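Local coordinates for regulatory protein SWI6 (Saccharomyces cerevisiae, PDB 2XFV), which serves as the shared regulatory subunit of the yeast transcription complexes SBF and MBF, which drive cell-cycle-dependent gene expression, and is represented here by its amino-terminal domain, at residues A[15-20]-A[31-36]; A[5-10]-A[99-104]; A[27-32]-A[76-81]; A[35-40]-A[90-95]. All coordinates share one frame; numbering follows the deposited sequence.

Interaction 1. Residues A[15-20]-A[31-36]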
loop_
_atom_site.group_PDB
_atom_site.type_symbol
_atom_site.label_atom_id
_atom_site.label_comp_id
_atom_site.label_asym_id
_atom_site.label_seq_id
_atom_site.Cartn_x
_atom_site.Cartn_y
_atom_site.Cartn_z
ATOM N N ILE A 15 10.900 -2.883 -18.108
ATOM C CA ILE A 15 9.624 -2.180 -17.963
ATOM C C ILE A 15 9.707 -1.098 -16.899
ATOM O O ILE A 15 9.836 -1.398 -15.713
ATOM C CB ILE A 15 8.483 -3.140 -17.556
ATOM C CG1 ILE A 15 8.404 -4.333 -18.504
ATOM C CG2 ILE A 15 7.152 -2.399 -17.529
ATOM C CD1 ILE A 15 7.726 -5.540 -17.874
ATOM N N PRO A 16 9.625 0.176 -17.311
ATOM C CA PRO A 16 9.692 1.264 -16.332
ATOM C C PRO A 16 8.331 1.658 -15.770
ATOM O O PRO A 16 7.329 1.677 -16.488
ATOM C CB PRO A 16 10.235 2.426 -17.167
ATOM C CG PRO A 16 9.632 2.189 -18.526
ATOM C CD PRO A 16 9.554 0.680 -18.696
ATOM N N LEU A 17 8.296 1.982 -14.484
ATOM C CA LEU A 17 7.165 2.726 -13.942
ATOM C C LEU A 17 7.710 4.022 -13.360
ATOM O O LEU A 17 8.529 3.993 -12.439
ATOM C CB LEU A 17 6.368 1.931 -12.892
ATOM C CG LEU A 17 5.186 2.750 -12.332
ATOM C CD1 LEU A 17 4.280 3.310 -13.468
ATOM C CD2 LEU A 17 4.361 1.946 -11.316
ATOM N N THR A 18 7.277 5.150 -13.923
ATOM C CA THR A 18 7.696 6.473 -13.449
ATOM C C THR A 18 6.567 7.166 -12.679
ATOM O O THR A 18 5.454 7.325 -13.196
ATOM C CB THR A 18 8.127 7.381 -14.624
ATOM O OG1 THR A 18 9.208 6.764 -15.332
ATOM C CG2 THR A 18 8.585 8.758 -14.123
ATOM N N LEU A 19 6.847 7.560 -11.439
ATOM C CA LEU A 19 5.937 8.433 -10.698
ATOM C C LEU A 19 6.404 9.879 -10.867
ATOM O O LEU A 19 7.499 10.245 -10.447
ATOM C CB LEU A 19 5.883 8.061 -9.213
ATOM C CG LEU A 19 5.519 6.601 -8.923
ATOM C CD1 LEU A 19 5.418 6.345 -7.407
ATOM C CD2 LEU A 19 4.208 6.215 -9.622
ATOM N N THR A 20 5.567 10.686 -11.505
ATOM C CA THR A 20 5.840 12.101 -11.736
ATOM C C THR A 20 4.806 12.909 -10.961
ATOM O O THR A 20 3.612 12.836 -11.264
ATOM C CB THR A 20 5.751 12.441 -13.248
ATOM O OG1 THR A 20 6.719 11.667 -13.977
ATOM C CG2 THR A 20 6.017 13.943 -13.504
ATOM N N LYS A 31 -0.242 9.091 -17.529
ATOM C CA LYS A 31 0.198 8.315 -18.696
ATOM C C LYS A 31 1.190 7.199 -18.350
ATOM O O LYS A 31 1.166 6.130 -18.975
ATOM C CB LYS A 31 0.797 9.217 -19.786
ATOM C CG LYS A 31 2.102 9.863 -19.379
ATOM C CD LYS A 31 3.019 10.131 -20.572
ATOM C CE LYS A 31 2.550 11.302 -21.400
ATOM N NZ LYS A 31 3.626 11.789 -22.311
ATOM N N HIS A 32 2.071 7.448 -17.378
ATOM C CA HIS A 32 3.089 6.469 -16.972
ATOM C C HIS A 32 2.527 5.122 -16.501
ATOM O O HIS A 32 3.218 4.111 -16.558
ATOM C CB HIS A 32 3.994 7.038 -15.861
ATOM C CG HIS A 32 4.825 8.210 -16.295
ATOM N ND1 HIS A 32 5.408 8.289 -17.541
ATOM C CD2 HIS A 32 5.184 9.339 -15.639
ATOM C CE1 HIS A 32 6.085 9.421 -17.638
ATOM N NE2 HIS A 32 5.963 10.078 -16.499
ATOM N N PHE A 33 1.288 5.122 -16.022
ATOM C CA PHE A 33 0.653 3.913 -15.498
ATOM C C PHE A 33 0.013 3.051 -16.583
ATOM O O PHE A 33 -0.279 1.876 -16.351
ATOM C CB PHE A 33 -0.466 4.286 -14.503
ATOM C CG PHE A 33 0.026 4.749 -13.158
ATOM C CD1 PHE A 33 0.227 3.834 -12.128
ATOM C CD2 PHE A 33 0.255 6.101 -12.912
ATOM C CE1 PHE A 33 0.674 4.257 -10.875
ATOM C CE2 PHE A 33 0.695 6.530 -11.658
ATOM C CZ PHE A 33 0.907 5.608 -10.648
ATOM N N LEU A 34 -0.230 3.621 -17.759
ATOM C CA LEU A 34 -1.127 2.958 -18.718
ATOM C C LEU A 34 -0.641 1.626 -19.319
ATOM O O LEU A 34 -1.429 0.675 -19.415
ATOM C CB LEU A 34 -1.604 3.931 -19.808
ATOM C CG LEU A 34 -2.364 5.150 -19.263
ATOM C CD1 LEU A 34 -2.730 6.096 -20.414
ATOM C CD2 LEU A 34 -3.617 4.731 -18.488
ATOM N N PRO A 35 0.634 1.547 -19.751
ATOM C CA PRO A 35 1.081 0.248 -20.290
ATOM C C PRO A 35 0.932 -0.921 -19.306
ATOM O O PRO A 35 0.433 -1.990 -19.684
ATOM C CB PRO A 35 2.560 0.498 -20.624
ATOM C CG PRO A 35 2.601 1.967 -20.982
ATOM C CD PRO A 35 1.605 2.628 -20.027
ATOM N N ILE A 36 1.351 -0.717 -18.060
ATOM C CA ILE A 36 1.228 -1.748 -17.035
ATOM C C ILE A 36 -0.230 -2.032 -16.684
ATOM O O ILE A 36 -0.615 -3.179 -16.473
ATOM C CB ILE A 36 2.040 -1.373 -15.770
ATOM C CG1 ILE A 36 3.542 -1.569 -16.047
ATOM C CG2 ILE A 36 1.608 -2.208 -14.572
ATOM C CD1 ILE A 36 4.445 -0.920 -15.007
HETATM O O HOH W 1 6.018 4.414 -16.769
#
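The imidazole of His32 receives Thr18 CB over the centre of one face, 3.8 Å from the ring centroid in a CH-pi contact. Lys31 CG covers the opposite face nearer the rim, so carbon groups flank the ring. At its edge His32 NE2 gives a weak, bent hydrogen bond to Thr20 OG1 (3.1 Å, 120° at the hydrogen); that hydroxyl has its stronger partner in Glu4 on strand 2-9. Thr18 thus lends its beta carbon to the face and Thr20 its hydroxyl to the edge. Deeper in, the packing is apolar: Leu19 CD2 reaches Phe33 CZ at 3.5 Å, Leu17 CD1 sits over a face of the Phe33 ring, and Ile36 CD1 fits between Ile15 CG2 and Leu17 CB, 4.0 Å from each. Leu17 CG is anti to its backbone N (chi1 180°), and chi2 of 53° then brings CD1 to 3.4 Å from His32 O. A water donates to His32 O at 2.8 Å and to Pro16 O, and accepts from Thr18 N. Hydrophobic side chains therefore join strand and helix start, one water links three backbone groups, and the imidazole bond adds little to a hydroxyl held by Glu4.

Interaction 2. Residues A[5-10]-A[99-104]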
loop_
_atom_site.group_PDB
_atom_site.type_symbol
_atom_site.label_atom_id
_atom_site.label_comp_id
_atom_site.label_asym_id
_atom_site.label_seq_id
_atom_site.Cartn_x
_atom_site.Cartn_y
_atom_site.Cartn_z
ATOM N N VAL A 5 10.361 9.810 -9.517
ATOM C CA VAL A 5 11.103 8.604 -9.164
ATOM C C VAL A 5 10.753 7.521 -10.177
ATOM O O VAL A 5 9.603 7.391 -10.594
ATOM C CB VAL A 5 10.781 8.112 -7.730
ATOM C CG1 VAL A 5 9.297 7.842 -7.579
ATOM C CG2 VAL A 5 11.587 6.863 -7.398
ATOM N N VAL A 6 11.757 6.764 -10.597
ATOM C CA VAL A 6 11.507 5.665 -11.532
ATOM C C VAL A 6 12.038 4.343 -10.989
ATOM O O VAL A 6 13.106 4.292 -10.376
ATOM C CB VAL A 6 12.100 5.941 -12.941
ATOM C CG1 VAL A 6 13.615 6.068 -12.880
ATOM C CG2 VAL A 6 11.693 4.845 -13.920
ATOM N N ARG A 7 11.280 3.274 -11.213
ATOM C CA ARG A 7 11.710 1.930 -10.853
ATOM C C ARG A 7 11.456 1.021 -12.049
ATOM O O ARG A 7 10.675 1.371 -12.931
ATOM C CB ARG A 7 10.936 1.445 -9.623
ATOM C CG ARG A 7 11.209 2.262 -8.365
ATOM C CD ARG A 7 12.610 1.952 -7.821
ATOM N NE ARG A 7 13.275 3.135 -7.272
ATOM C CZ ARG A 7 13.059 3.609 -6.049
ATOM N NH1 ARG A 7 12.194 3.003 -5.251
ATOM N NH2 ARG A 7 13.706 4.685 -5.623
ATOM N N TYR A 8 12.105 -0.138 -12.085
ATOM C CA TYR A 8 12.011 -1.037 -13.237
ATOM C C TYR A 8 11.574 -2.437 -12.829
ATOM O O TYR A 8 11.905 -2.907 -11.738
ATOM C CB TYR A 8 13.369 -1.125 -13.956
ATOM C CG TYR A 8 13.838 0.217 -14.463
ATOM C CD1 TYR A 8 13.511 0.651 -15.746
ATOM C CD2 TYR A 8 14.572 1.069 -13.646
ATOM C CE1 TYR A 8 13.920 1.894 -16.205
ATOM C CE2 TYR A 8 14.990 2.308 -14.100
ATOM C CZ TYR A 8 14.659 2.716 -15.376
ATOM O OH TYR A 8 15.070 3.953 -15.824
ATOM N N LEU A 9 10.850 -3.110 -13.715
ATOM C CA LEU A 9 10.476 -4.503 -13.475
ATOM C C LEU A 9 10.557 -5.323 -14.755
ATOM O O LEU A 9 11.042 -4.842 -15.780
ATOM C CB LEU A 9 9.071 -4.597 -12.867
ATOM C CG LEU A 9 7.969 -3.863 -13.621
ATOM C CD1 LEU A 9 6.721 -4.717 -13.730
ATOM C CD2 LEU A 9 7.670 -2.542 -12.931
ATOM N N GLY A 10 10.077 -6.560 -14.694
ATOM C CA GLY A 10 10.228 -7.487 -15.803
ATOM C C GLY A 10 11.522 -8.279 -15.697
ATOM O O GLY A 10 12.442 -7.894 -14.968
ATOM N N PHE A 99 8.248 0.769 -4.530
ATOM C CA PHE A 99 8.392 2.214 -4.332
ATOM C C PHE A 99 8.385 2.650 -2.860
ATOM O O PHE A 99 8.185 3.829 -2.568
ATOM C CB PHE A 99 7.280 2.966 -5.069
ATOM C CG PHE A 99 7.426 2.963 -6.571
ATOM C CD1 PHE A 99 8.054 4.016 -7.224
ATOM C CD2 PHE A 99 6.920 1.916 -7.331
ATOM C CE1 PHE A 99 8.193 4.017 -8.605
ATOM C CE2 PHE A 99 7.052 1.909 -8.716
ATOM C CZ PHE A 99 7.689 2.962 -9.354
ATOM N N GLN A 100 8.618 1.716 -1.939
ATOM C CA GLN A 100 8.494 2.012 -0.505
ATOM C C GLN A 100 9.313 3.219 -0.012
ATOM O O GLN A 100 8.844 3.983 0.831
ATOM C CB GLN A 100 8.784 0.764 0.350
ATOM C CG GLN A 100 10.229 0.240 0.304
ATOM C CD GLN A 100 10.385 -1.177 0.882
ATOM O OE1 GLN A 100 10.566 -1.354 2.089
ATOM N NE2 GLN A 100 10.332 -2.186 0.012
ATOM N N ASP A 101 10.518 3.401 -0.543
ATOM C CA ASP A 101 11.379 4.481 -0.069
ATOM C C ASP A 101 10.929 5.858 -0.559
ATOM O O ASP A 101 11.465 6.877 -0.122
ATOM C CB ASP A 101 12.840 4.234 -0.453
ATOM C CG ASP A 101 13.071 4.310 -1.948
ATOM O OD1 ASP A 101 12.109 4.089 -2.709
ATOM O OD2 ASP A 101 14.214 4.589 -2.366
ATOM N N ALA A 102 9.942 5.888 -1.456
ATOM C CA ALA A 102 9.414 7.145 -1.983
ATOM C C ALA A 102 8.192 7.645 -1.213
ATOM O O ALA A 102 7.635 8.697 -1.536
ATOM C CB ALA A 102 9.085 7.008 -3.475
ATOM N N PHE A 103 7.773 6.883 -0.208
ATOM C CA PHE A 103 6.598 7.229 0.600
ATOM C C PHE A 103 6.916 7.138 2.093
ATOM O O PHE A 103 7.587 6.207 2.535
ATOM C CB PHE A 103 5.406 6.335 0.239
ATOM C CG PHE A 103 4.851 6.597 -1.140
ATOM C CD1 PHE A 103 3.955 7.634 -1.350
ATOM C CD2 PHE A 103 5.247 5.822 -2.226
ATOM C CE1 PHE A 103 3.452 7.898 -2.623
ATOM C CE2 PHE A 103 4.754 6.072 -3.504
ATOM C CZ PHE A 103 3.852 7.115 -3.706
ATOM N N GLU A 104 6.443 8.117 2.858
ATOM C CA GLU A 104 6.626 8.127 4.308
ATOM C C GLU A 104 5.284 8.429 4.986
ATOM O O GLU A 104 4.325 8.824 4.323
ATOM C CB GLU A 104 7.668 9.180 4.698
ATOM C CG GLU A 104 7.226 10.612 4.419
ATOM C CD GLU A 104 8.285 11.652 4.781
ATOM O OE1 GLU A 104 9.465 11.274 4.960
ATOM O OE2 GLU A 104 7.935 12.849 4.875
#
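Asp101 OD1, in the conformer described, is gripped by two nitrogens of Arg7: NH1 gives it a nearly straight bond of 2.8 Å (168° at the hydrogen) in the guanidinium plane, and NH2 adds a weak one at 3.4 Å. The same NH2 also donates to Asp101 OD2 at 3.3 Å, completing an end-on salt bridge that may not hold in the second conformer; guanidinium and carboxylate planes are 43° apart. Arg7 NH1 further bonds Leu98 O, which helps fix the guanidinium. Behind the charge, Arg7 CG rides over a face of the Phe99 ring, 3.7 Å from its centroid, while Val5 CG1 meets the ring edge at CD1 (4.0 Å) and touches Ala102 CB. Arginine suits this place because its methylenes cover an aromatic ring while its tip reaches an exposed acid. An alanine here would probably leave Asp101 without this countercharge and uncover part of the Phe99 face. Strand 2-9 is thus joined to the turn entering strand 103-105 by an outer salt bridge backed by an apolar inner layer.

Interaction 3. Residues A[27-32]-A[76-81]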
loop_
_atom_site.group_PDB
_atom_site.type_symbol
_atom_site.label_atom_id
_atom_site.label_comp_id
_atom_site.label_asym_id
_atom_site.label_seq_id
_atom_site.Cartn_x
_atom_site.Cartn_y
_atom_site.Cartn_z
ATOM N N HIS A 27 -0.716 16.017 -7.473
ATOM C CA HIS A 27 -1.182 14.940 -8.361
ATOM C C HIS A 27 -0.033 14.277 -9.126
ATOM O O HIS A 27 1.064 14.848 -9.217
ATOM C CB HIS A 27 -2.208 15.494 -9.354
ATOM C CG HIS A 27 -3.374 16.174 -8.692
ATOM N ND1 HIS A 27 -4.156 17.106 -9.342
ATOM C CD2 HIS A 27 -3.881 16.060 -7.443
ATOM C CE1 HIS A 27 -5.096 17.542 -8.517
ATOM N NE2 HIS A 27 -4.957 16.920 -7.361
ATOM N N PHE A 28 -0.304 13.089 -9.673
ATOM C CA PHE A 28 0.685 12.274 -10.397
ATOM C C PHE A 28 0.257 12.100 -11.849
ATOM O O PHE A 28 -0.923 11.976 -12.134
ATOM C CB PHE A 28 0.793 10.879 -9.753
ATOM C CG PHE A 28 1.437 10.887 -8.393
ATOM C CD1 PHE A 28 2.790 10.595 -8.258
ATOM C CD2 PHE A 28 0.696 11.201 -7.259
ATOM C CE1 PHE A 28 3.395 10.591 -6.999
ATOM C CE2 PHE A 28 1.289 11.223 -6.007
ATOM C CZ PHE A 28 2.636 10.916 -5.871
ATOM N N LEU A 29 1.212 12.060 -12.774
ATOM C CA LEU A 29 0.879 11.952 -14.193
ATOM C C LEU A 29 0.293 10.583 -14.537
ATOM O O LEU A 29 0.901 9.547 -14.242
ATOM C CB LEU A 29 2.148 12.212 -15.028
ATOM C CG LEU A 29 2.021 12.615 -16.492
ATOM C CD1 LEU A 29 1.243 13.935 -16.649
ATOM C CD2 LEU A 29 3.440 12.710 -17.123
ATOM N N LEU A 30 -0.880 10.575 -15.177
ATOM C CA LEU A 30 -1.570 9.316 -15.496
ATOM C C LEU A 30 -0.809 8.459 -16.502
ATOM O O LEU A 30 -0.757 7.232 -16.375
ATOM C CB LEU A 30 -2.971 9.593 -16.056
ATOM C CG LEU A 30 -3.747 8.361 -16.567
ATOM C CD1 LEU A 30 -4.078 7.412 -15.406
ATOM C CD2 LEU A 30 -5.039 8.767 -17.324
ATOM N N LYS A 31 -0.242 9.091 -17.529
ATOM C CA LYS A 31 0.198 8.315 -18.696
ATOM C C LYS A 31 1.190 7.199 -18.350
ATOM O O LYS A 31 1.166 6.130 -18.975
ATOM C CB LYS A 31 0.797 9.217 -19.786
ATOM C CG LYS A 31 2.102 9.863 -19.379
ATOM C CD LYS A 31 3.019 10.131 -20.572
ATOM C CE LYS A 31 2.550 11.302 -21.400
ATOM N NZ LYS A 31 3.626 11.789 -22.311
ATOM N N HIS A 32 2.071 7.448 -17.378
ATOM C CA HIS A 32 3.089 6.469 -16.972
ATOM C C HIS A 32 2.527 5.122 -16.501
ATOM O O HIS A 32 3.218 4.111 -16.558
ATOM C CB HIS A 32 3.994 7.038 -15.861
ATOM C CG HIS A 32 4.825 8.210 -16.295
ATOM N ND1 HIS A 32 5.408 8.289 -17.541
ATOM C CD2 HIS A 32 5.184 9.339 -15.639
ATOM C CE1 HIS A 32 6.085 9.421 -17.638
ATOM N NE2 HIS A 32 5.963 10.078 -16.499
ATOM N N ARG A 76 -3.039 22.267 -20.381
ATOM C CA ARG A 76 -2.655 21.709 -21.675
ATOM C C ARG A 76 -3.549 20.532 -22.064
ATOM O O ARG A 76 -3.433 19.995 -23.173
ATOM C CB ARG A 76 -1.187 21.227 -21.677
ATOM C CG ARG A 76 -0.145 22.304 -21.397
ATOM C CD ARG A 76 1.254 21.830 -21.868
ATOM N NE ARG A 76 2.297 22.833 -21.644
ATOM C CZ ARG A 76 3.167 22.801 -20.636
ATOM N NH1 ARG A 76 3.135 21.805 -19.753
ATOM N NH2 ARG A 76 4.083 23.766 -20.516
ATOM N N GLY A 77 -4.416 20.107 -21.153
ATOM C CA GLY A 77 -5.208 18.912 -21.393
ATOM C C GLY A 77 -4.570 17.600 -20.955
ATOM O O GLY A 77 -5.150 16.539 -21.183
ATOM N N GLU A 78 -3.383 17.644 -20.349
ATOM C CA GLU A 78 -2.716 16.437 -19.815
ATOM C C GLU A 78 -3.461 15.956 -18.574
ATOM O O GLU A 78 -3.976 16.780 -17.795
ATOM C CB GLU A 78 -1.227 16.693 -19.460
ATOM C CG GLU A 78 -0.189 16.192 -20.488
ATOM C CD GLU A 78 1.262 16.088 -19.943
ATOM O OE1 GLU A 78 1.878 15.004 -20.070
ATOM O OE2 GLU A 78 1.805 17.082 -19.413
ATOM N N LEU A 79 -3.493 14.638 -18.377
ATOM C CA LEU A 79 -4.282 14.012 -17.313
ATOM C C LEU A 79 -3.463 13.584 -16.099
ATOM O O LEU A 79 -2.370 13.027 -16.251
ATOM C CB LEU A 79 -5.042 12.796 -17.865
ATOM C CG LEU A 79 -5.955 13.093 -19.064
ATOM C CD1 LEU A 79 -6.688 11.811 -19.479
ATOM C CD2 LEU A 79 -6.958 14.216 -18.725
ATOM N N TRP A 80 -4.024 13.832 -14.908
ATOM C CA TRP A 80 -3.360 13.595 -13.628
ATOM C C TRP A 80 -4.288 12.835 -12.668
ATOM O O TRP A 80 -5.513 12.917 -12.797
ATOM C CB TRP A 80 -2.971 14.945 -13.000
ATOM C CG TRP A 80 -1.982 15.740 -13.844
ATOM C CD1 TRP A 80 -2.272 16.520 -14.940
ATOM C CD2 TRP A 80 -0.565 15.854 -13.630
ATOM N NE1 TRP A 80 -1.099 17.091 -15.443
ATOM C CE2 TRP A 80 -0.050 16.711 -14.644
ATOM C CE3 TRP A 80 0.319 15.332 -12.668
ATOM C CZ2 TRP A 80 1.317 17.035 -14.732
ATOM C CZ3 TRP A 80 1.682 15.655 -12.760
ATOM C CH2 TRP A 80 2.161 16.509 -13.779
ATOM N N ILE A 81 -3.715 12.111 -11.706
ATOM C CA ILE A 81 -4.523 11.422 -10.689
ATOM C C ILE A 81 -4.167 11.861 -9.265
ATOM O O ILE A 81 -3.071 12.359 -9.020
ATOM C CB ILE A 81 -4.397 9.879 -10.784
ATOM C CG1 ILE A 81 -2.937 9.435 -10.573
ATOM C CG2 ILE A 81 -4.968 9.389 -12.119
ATOM C CD1 ILE A 81 -2.760 7.881 -10.488
HETATM O O HOH W 2 -1.008 11.783 -18.301
#
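Two short strands, 28-29 and 79-81, pair antiparallel here at one side of a small three-stranded sheet. Phe28 and Ile81 form the hydrogen-bonded pair: Phe28 N donates to Ile81 O at 2.9 Å and Ile81 N to Phe28 O at 2.8 Å, both nearly straight. Leu29 and Trp80 follow as the non-hydrogen-bonded pair, and beyond the two pairs Leu30 N adds a 3.1 Å bond to Leu79 O. On the face bearing Leu29 and Trp80, the leucine CD1 methyl stands over the six-membered ring of the indole, 3.7 Å from its centroid, a CH-pi contact. Leu29 CG is anti to the backbone N (chi1 -160°), and chi2 of 60° sets CD1 over the ring. The broad, flat tryptophan suits this place, since it offers carbon surface to Leu29 while its NE1 is bound by Asp74. The other face carries Phe28 and Ile81 toward helix 83-92, where both touch Cys86; the Phe28 ring also meets Phe105 of the second subunit edge-to-face. Leu30 then turns inward, its CD1 against Ile81 CG2 at 3.9 Å and its CD2 alongside Leu79, and it reaches Leu64 of helix 57-67. Near the surface a water joins the backbones, accepting from Lys31 N and donating to Leu79 O at 2.8 Å.

Interaction 4. Residues A[35-40]-A[90-95]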
loop_
_atom_site.group_PDB
_atom_site.type_symbol
_atom_site.label_atom_id
_atom_site.label_comp_id
_atom_site.label_asym_id
_atom_site.label_seq_id
_atom_site.Cartn_x
_atom_site.Cartn_y
_atom_site.Cartn_z
ATOM N N PRO A 35 0.634 1.547 -19.751
ATOM C CA PRO A 35 1.081 0.248 -20.290
ATOM C C PRO A 35 0.932 -0.921 -19.306
ATOM O O PRO A 35 0.433 -1.990 -19.684
ATOM C CB PRO A 35 2.560 0.498 -20.624
ATOM C CG PRO A 35 2.601 1.967 -20.982
ATOM C CD PRO A 35 1.605 2.628 -20.027
ATOM N N ILE A 36 1.351 -0.717 -18.060
ATOM C CA ILE A 36 1.228 -1.748 -17.035
ATOM C C ILE A 36 -0.230 -2.032 -16.684
ATOM O O ILE A 36 -0.615 -3.179 -16.473
ATOM C CB ILE A 36 2.040 -1.373 -15.770
ATOM C CG1 ILE A 36 3.542 -1.569 -16.047
ATOM C CG2 ILE A 36 1.608 -2.208 -14.572
ATOM C CD1 ILE A 36 4.445 -0.920 -15.007
ATOM N N LEU A 37 -1.044 -0.985 -16.625
ATOM C CA LEU A 37 -2.460 -1.163 -16.297
ATOM C C LEU A 37 -3.199 -1.973 -17.359
ATOM O O LEU A 37 -4.054 -2.808 -17.036
ATOM C CB LEU A 37 -3.141 0.200 -16.083
ATOM C CG LEU A 37 -4.580 0.182 -15.544
ATOM C CD1 LEU A 37 -4.679 -0.571 -14.210
ATOM C CD2 LEU A 37 -5.117 1.618 -15.389
ATOM N N GLN A 38 -2.890 -1.714 -18.628
ATOM C CA GLN A 38 -3.486 -2.474 -19.728
ATOM C C GLN A 38 -3.095 -3.957 -19.670
ATOM O O GLN A 38 -3.939 -4.852 -19.859
ATOM C CB GLN A 38 -3.085 -1.860 -21.085
ATOM C CG GLN A 38 -3.680 -2.575 -22.310
ATOM C CD GLN A 38 -5.192 -2.431 -22.404
ATOM O OE1 GLN A 38 -5.925 -3.426 -22.436
ATOM N NE2 GLN A 38 -5.669 -1.194 -22.445
ATOM N N GLN A 39 -1.818 -4.229 -19.408
ATOM C CA GLN A 39 -1.363 -5.614 -19.307
ATOM C C GLN A 39 -2.017 -6.323 -18.120
ATOM O O GLN A 39 -2.440 -7.475 -18.225
ATOM C CB GLN A 39 0.168 -5.688 -19.206
ATOM C CG GLN A 39 0.713 -7.107 -19.299
ATOM C CD GLN A 39 0.425 -7.748 -20.646
ATOM O OE1 GLN A 39 0.795 -7.213 -21.689
ATOM N NE2 GLN A 39 -0.237 -8.899 -20.627
ATOM N N TYR A 40 -2.093 -5.634 -16.991
ATOM C CA TYR A 40 -2.764 -6.182 -15.816
ATOM C C TYR A 40 -4.204 -6.559 -16.155
ATOM O O TYR A 40 -4.668 -7.663 -15.828
ATOM C CB TYR A 40 -2.744 -5.167 -14.680
ATOM C CG TYR A 40 -3.384 -5.659 -13.406
ATOM C CD1 TYR A 40 -2.757 -6.622 -12.620
ATOM C CD2 TYR A 40 -4.610 -5.160 -12.982
ATOM C CE1 TYR A 40 -3.336 -7.069 -11.442
ATOM C CE2 TYR A 40 -5.199 -5.609 -11.803
ATOM C CZ TYR A 40 -4.551 -6.561 -11.040
ATOM O OH TYR A 40 -5.121 -7.017 -9.870
ATOM N N LEU A 90 -0.813 1.381 -6.956
ATOM C CA LEU A 90 0.407 0.664 -6.585
ATOM C C LEU A 90 0.080 -0.570 -5.749
ATOM O O LEU A 90 0.668 -1.644 -5.939
ATOM C CB LEU A 90 1.364 1.577 -5.817
ATOM C CG LEU A 90 1.974 2.733 -6.599
ATOM C CD1 LEU A 90 2.751 3.628 -5.632
ATOM C CD2 LEU A 90 2.885 2.190 -7.715
ATOM N N ASN A 91 -0.859 -0.422 -4.821
ATOM C CA ASN A 91 -1.298 -1.565 -4.014
ATOM C C ASN A 91 -1.925 -2.671 -4.873
ATOM O O ASN A 91 -1.590 -3.863 -4.722
ATOM C CB ASN A 91 -2.281 -1.109 -2.923
ATOM C CG ASN A 91 -2.666 -2.240 -1.962
ATOM O OD1 ASN A 91 -1.801 -2.912 -1.392
ATOM N ND2 ASN A 91 -3.968 -2.443 -1.775
ATOM N N MET A 92 -2.843 -2.281 -5.758
ATOM C CA MET A 92 -3.525 -3.232 -6.644
ATOM C C MET A 92 -2.533 -4.028 -7.510
ATOM O O MET A 92 -2.704 -5.235 -7.726
ATOM C CB MET A 92 -4.521 -2.503 -7.563
ATOM C CG MET A 92 -5.361 -3.449 -8.429
ATOM S SD MET A 92 -6.460 -2.589 -9.576
ATOM C CE MET A 92 -5.294 -1.982 -10.794
ATOM N N LEU A 93 -1.514 -3.337 -8.010
ATOM C CA LEU A 93 -0.494 -3.930 -8.881
ATOM C C LEU A 93 0.651 -4.608 -8.114
ATOM O O LEU A 93 1.588 -5.138 -8.723
ATOM C CB LEU A 93 0.083 -2.855 -9.810
ATOM C CG LEU A 93 -0.904 -2.133 -10.734
ATOM C CD1 LEU A 93 -0.246 -0.915 -11.407
ATOM C CD2 LEU A 93 -1.487 -3.084 -11.773
ATOM N N ASN A 94 0.566 -4.589 -6.784
ATOM C CA ASN A 94 1.610 -5.114 -5.910
ATOM C C ASN A 94 2.977 -4.485 -6.201
ATOM O O ASN A 94 4.010 -5.164 -6.242
ATOM C CB ASN A 94 1.653 -6.652 -5.946
ATOM C CG ASN A 94 0.398 -7.288 -5.344
ATOM O OD1 ASN A 94 -0.167 -8.228 -5.905
ATOM N ND2 ASN A 94 -0.046 -6.765 -4.204
ATOM N N LEU A 95 2.966 -3.166 -6.383
ATOM C CA LEU A 95 4.184 -2.392 -6.640
ATOM C C LEU A 95 4.476 -1.383 -5.529
ATOM O O LEU A 95 5.401 -0.568 -5.647
ATOM C CB LEU A 95 4.080 -1.650 -7.982
ATOM C CG LEU A 95 4.086 -2.517 -9.242
ATOM C CD1 LEU A 95 3.972 -1.650 -10.489
ATOM C CD2 LEU A 95 5.352 -3.384 -9.300
HETATM O O HOH W 3 -4.783 -6.934 -6.590
#
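The Tyr40 ring meets both a methionine thioether and a leucine methyl where helix 34-43 packs against the end of helix 83-92, which closes in a Schellman motif with Asn94 at positive phi. Leu93 CD2 lies over one face, off centre toward CG, which it approaches to 3.6 Å. The Met92 sulfur makes an oblique Met-aromatic contact, SD lying 5.1 Å from the ring centroid, and its CE methyl bends round (chi3 73°) to touch Tyr40 CE2 at 3.8 Å. That methyl also packs on Leu37 CD1 at 3.7 Å, the thioether filling the angle between two side chains. Deeper, Ile36 CG2 rests on Leu93 CD1. Tyrosine suits this margin, with a ring for the apolar groups and a hydroxyl for solvent; on the helix 57-67 side it touches Tyr67. An alanine in place of Tyr40 would probably open a gap beside Leu93 CD2 and leave the Met92 thioether held by Leu37 without the ring. A water 3.3 Å from Tyr40 OH donates a 2.9 Å hydrogen bond to Met92 O.

In the fold
Interactions 1 and 4 share the start of helix 34-43, whose Ile36 faces strand 15-22 in one and Leu93 in the other; both are largely buried and apolar, with a water at the margin. Leu17 ties them further, its CD2 packing on Leu90 and Leu95. Interaction 2 also has a hydrophobic interior but adds a salt bridge at the surface, near the second subunit, and it meets interaction 1 through the backbone pairing of strands 2-9 and 15-22. Interaction 3, partly buried, differs in resting on main-chain ladder bonds; it joins interaction 1 through Thr20 O and Leu29 N and lies across the chain's centre from interaction 4.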